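Local structure of yeast glycogen phosphorylase (Saccharomyces cerevisiae, 1YGP) at residues F620-R625 and N672-I677. The protein belongs to the carbohydrate phosphorylase family of the GT-B clan and binds pyridoxal-5'-phosphate. Numbering follows the deposited sequence.
Sequences FGIIYR and NCVADI
Val674 meets both Ile622 and Ile623, joining two helices of the C-terminal Rossmann-like domain of this GT-B fold. Helix 615-634 belongs to the connection from strand 601-606 to strand 649-654, and helix 662-678 to that from 649-654 to 688-693, two successive beta-alpha-beta crossovers, since the three strands lie side by side in the parallel sheet. The segments run in the same general sense, and the nearest pair of CA atoms, Ile623 CA and Val674 CA, is 7.2 Å apart.

No hydrogen bond crosses between the segments. The backbone bonds stay within each helix: Tyr624 N donates to Phe620 O at 2.9 Å, and Asp676 N to Asn672 O at 3.0 Å, both from N of residue i+4 to O of residue i. Arg625 bonds outward, in a salt bridge with Asp835 and as a donor to Pro647 O.

All contact between the segments is apolar. It buries 113 Å², counting both sides, of which Val674 supplies 61 Å². The two isoleucines have further neighbours: Ile622 also packs on Leu688 and Val690 of strand 688-693, placing this side of the pair against the sheet, whereas Ile623 touches Val787 and Tyr790 of helix 782-790. The two methyls of Val674 divide the work: CG1, anti to the backbone N (chi1 173°), meets Ile622, and CG2 meets Ile623. CG1 touches the gamma methyl of Ile622, with Val674 CG1 3.8 Å from Ile622 CG2. Ile622 and Val674 both direct their CB atoms at the opposing helix. Ile623 instead reaches the valine through its longer branch, which stands beside its own backbone N (chi1 -61°). Van der Waals contact with Ile623 involves two successive carbons: Val674 CG2 lies 3.8 Å from Ile623 CG1 and 4.0 Å from Ile623 CD1.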
ATOM      1  N   PHE A 620     -22.479  -0.665  38.967  1.00 21.27           N
ATOM      2  CA  PHE A 620     -23.500  -0.636  40.010  1.00 19.10           C
ATOM      3  C   PHE A 620     -22.891  -0.241  41.347  1.00 19.29           C
ATOM      4  O   PHE A 620     -23.501   0.485  42.141  1.00 21.82           O
ATOM      5  CB  PHE A 620     -24.186  -1.997  40.133  1.00  9.50           C
ATOM      6  CG  PHE A 620     -24.979  -2.383  38.897  1.00  5.11           C
ATOM      7  CD1 PHE A 620     -25.415  -1.433  37.974  1.00  7.09           C
ATOM      8  CD2 PHE A 620     -25.236  -3.730  38.650  1.00 10.60           C
ATOM      9  CE1 PHE A 620     -26.088  -1.835  36.813  1.00  7.12           C
ATOM     10  CE2 PHE A 620     -25.907  -4.127  37.491  1.00  5.02           C
ATOM     11  CZ  PHE A 620     -26.331  -3.184  36.570  1.00  5.70           C
ATOM     12  N   GLY A 621     -21.657  -0.660  41.571  1.00 17.00           N
ATOM     13  CA  GLY A 621     -20.924  -0.235  42.734  1.00 18.91           C
ATOM     14  C   GLY A 621     -20.642   1.261  42.662  1.00 21.08           C
ATOM     15  O   GLY A 621     -20.746   1.905  43.713  1.00 19.56           O
ATOM     16  N   ILE A 622     -20.307   1.851  41.485  1.00 21.84           N
ATOM     17  CA  ILE A 622     -20.025   3.294  41.390  1.00 20.32           C
ATOM     18  C   ILE A 622     -21.269   4.076  41.699  1.00 20.39           C
ATOM     19  O   ILE A 622     -21.220   4.927  42.591  1.00 21.70           O
ATOM     20  CB  ILE A 622     -19.548   3.804  39.997  1.00 18.11           C
ATOM     21  CG1 ILE A 622     -18.165   3.282  39.723  1.00 16.97           C
ATOM     22  CG2 ILE A 622     -19.458   5.330  39.968  1.00 17.37           C
ATOM     23  CD1 ILE A 622     -17.536   3.859  38.467  1.00 15.01           C
ATOM     24  N   ILE A 623     -22.361   3.785  40.983  1.00 21.92           N
ATOM     25  CA  ILE A 623     -23.621   4.460  41.236  1.00 23.61           C
ATOM     26  C   ILE A 623     -23.980   4.321  42.703  1.00 23.25           C
ATOM     27  O   ILE A 623     -24.264   5.366  43.289  1.00 26.92           O
ATOM     28  CB  ILE A 623     -24.761   3.887  40.381  1.00 23.27           C
ATOM     29  CG1 ILE A 623     -24.468   4.048  38.895  1.00 23.22           C
ATOM     30  CG2 ILE A 623     -26.034   4.651  40.703  1.00 23.58           C
ATOM     31  CD1 ILE A 623     -25.488   3.329  38.000  1.00 21.29           C
ATOM     32  N   TYR A 624     -23.908   3.136  43.333  1.00 25.93           N
ATOM     33  CA  TYR A 624     -24.206   2.982  44.755  1.00 25.54           C
ATOM     34  C   TYR A 624     -23.437   4.002  45.585  1.00 25.42           C
ATOM     35  O   TYR A 624     -24.062   4.760  46.330  1.00 32.04           O
ATOM     36  CB  TYR A 624     -23.850   1.568  45.276  1.00 27.77           C
ATOM     37  CG  TYR A 624     -23.938   1.483  46.805  1.00 34.03           C
ATOM     38  CD1 TYR A 624     -25.180   1.367  47.438  1.00 31.60           C
ATOM     39  CD2 TYR A 624     -22.771   1.631  47.573  1.00 33.85           C
ATOM     40  CE1 TYR A 624     -25.249   1.417  48.830  1.00 36.53           C
ATOM     41  CE2 TYR A 624     -22.836   1.685  48.960  1.00 35.72           C
ATOM     42  CZ  TYR A 624     -24.078   1.578  49.580  1.00 38.32           C
ATOM     43  OH  TYR A 624     -24.136   1.623  50.960  1.00 41.07           O
ATOM     44  N   ARG A 625     -22.113   4.041  45.490  1.00 21.75           N
ATOM     45  CA  ARG A 625     -21.325   4.979  46.252  1.00 19.29           C
ATOM     46  C   ARG A 625     -21.845   6.381  45.973  1.00 20.97           C
ATOM     47  O   ARG A 625     -22.206   7.047  46.938  1.00 23.24           O
ATOM     48  CB  ARG A 625     -19.862   4.855  45.848  1.00 17.94           C
ATOM     49  CG  ARG A 625     -18.955   5.874  46.536  1.00 17.29           C
ATOM     50  CD  ARG A 625     -17.577   5.881  45.915  1.00 12.09           C
ATOM     51  NE  ARG A 625     -16.587   5.212  46.741  1.00 11.91           N
ATOM     52  CZ  ARG A 625     -15.531   5.902  47.190  1.00 19.21           C
ATOM     53  NH1 ARG A 625     -15.377   7.210  46.903  1.00 20.36           N
ATOM     54  NH2 ARG A 625     -14.586   5.272  47.884  1.00 12.81           N
ATOM     55  N   ASN A 672     -20.622   5.782  30.384  1.00 21.08           N
ATOM     56  CA  ASN A 672     -20.526   7.149  29.881  1.00 21.59           C
ATOM     57  C   ASN A 672     -21.558   8.096  30.469  1.00 16.38           C
ATOM     58  O   ASN A 672     -21.272   9.261  30.761  1.00 11.79           O
ATOM     59  CB  ASN A 672     -20.644   7.134  28.362  1.00 25.51           C
ATOM     60  CG  ASN A 672     -19.364   6.613  27.722  1.00 25.49           C
ATOM     61  OD1 ASN A 672     -18.269   7.087  28.029  1.00 20.40           O
ATOM     62  ND2 ASN A 672     -19.431   5.641  26.820  1.00 20.04           N
ATOM     63  N   CYS A 673     -22.745   7.579  30.716  1.00 11.86           N
ATOM     64  CA  CYS A 673     -23.773   8.337  31.385  1.00 17.85           C
ATOM     65  C   CYS A 673     -23.403   8.628  32.850  1.00 23.00           C
ATOM     66  O   CYS A 673     -23.494   9.774  33.338  1.00 24.19           O
ATOM     67  CB  CYS A 673     -25.062   7.560  31.308  1.00 16.58           C
ATOM     68  SG  CYS A 673     -25.647   7.372  29.602  1.00 32.90           S
ATOM     69  N   VAL A 674     -22.964   7.605  33.599  1.00 21.85           N
ATOM     70  CA  VAL A 674     -22.548   7.784  34.983  1.00 17.93           C
ATOM     71  C   VAL A 674     -21.475   8.864  35.001  1.00 19.92           C
ATOM     72  O   VAL A 674     -21.603   9.830  35.747  1.00 23.14           O
ATOM     73  CB  VAL A 674     -21.987   6.463  35.529  1.00 17.34           C
ATOM     74  CG1 VAL A 674     -21.381   6.654  36.919  1.00 18.46           C
ATOM     75  CG2 VAL A 674     -23.116   5.457  35.595  1.00 15.11           C
ATOM     76  N   ALA A 675     -20.478   8.770  34.118  1.00 21.91           N
ATOM     77  CA  ALA A 675     -19.407   9.748  34.049  1.00 23.43           C
ATOM     78  C   ALA A 675     -19.930  11.143  33.789  1.00 24.38           C
ATOM     79  O   ALA A 675     -19.444  12.089  34.409  1.00 25.81           O
ATOM     80  CB  ALA A 675     -18.429   9.412  32.940  1.00 23.01           C
ATOM     81  N   ASP A 676     -20.941  11.316  32.941  1.00 26.01           N
ATOM     82  CA  ASP A 676     -21.464  12.644  32.722  1.00 27.42           C
ATOM     83  C   ASP A 676     -22.175  13.249  33.900  1.00 26.65           C
ATOM     84  O   ASP A 676     -22.053  14.457  34.061  1.00 29.76           O
ATOM     85  CB  ASP A 676     -22.409  12.674  31.536  1.00 31.43           C
ATOM     86  CG  ASP A 676     -21.669  12.885  30.219  1.00 37.60           C
ATOM     87  OD1 ASP A 676     -20.548  13.410  30.219  1.00 42.20           O
ATOM     88  OD2 ASP A 676     -22.228  12.531  29.179  1.00 42.89           O
ATOM     89  N   ILE A 677     -22.880  12.510  34.750  1.00 26.89           N
ATOM     90  CA  ILE A 677     -23.558  13.087  35.913  1.00 22.91           C
ATOM     91  C   ILE A 677     -22.575  13.341  37.065  1.00 23.69           C
ATOM     92  O   ILE A 677     -22.452  14.468  37.558  1.00 25.83           O
ATOM     93  CB  ILE A 677     -24.703  12.105  36.275  1.00 17.19           C
ATOM     94  CG1 ILE A 677     -25.776  12.312  35.209  1.00 17.21           C
ATOM     95  CG2 ILE A 677     -25.257  12.306  37.675  1.00 13.03           C
ATOM     96  CD1 ILE A 677     -26.894  11.241  35.168  1.00 20.64           C
TER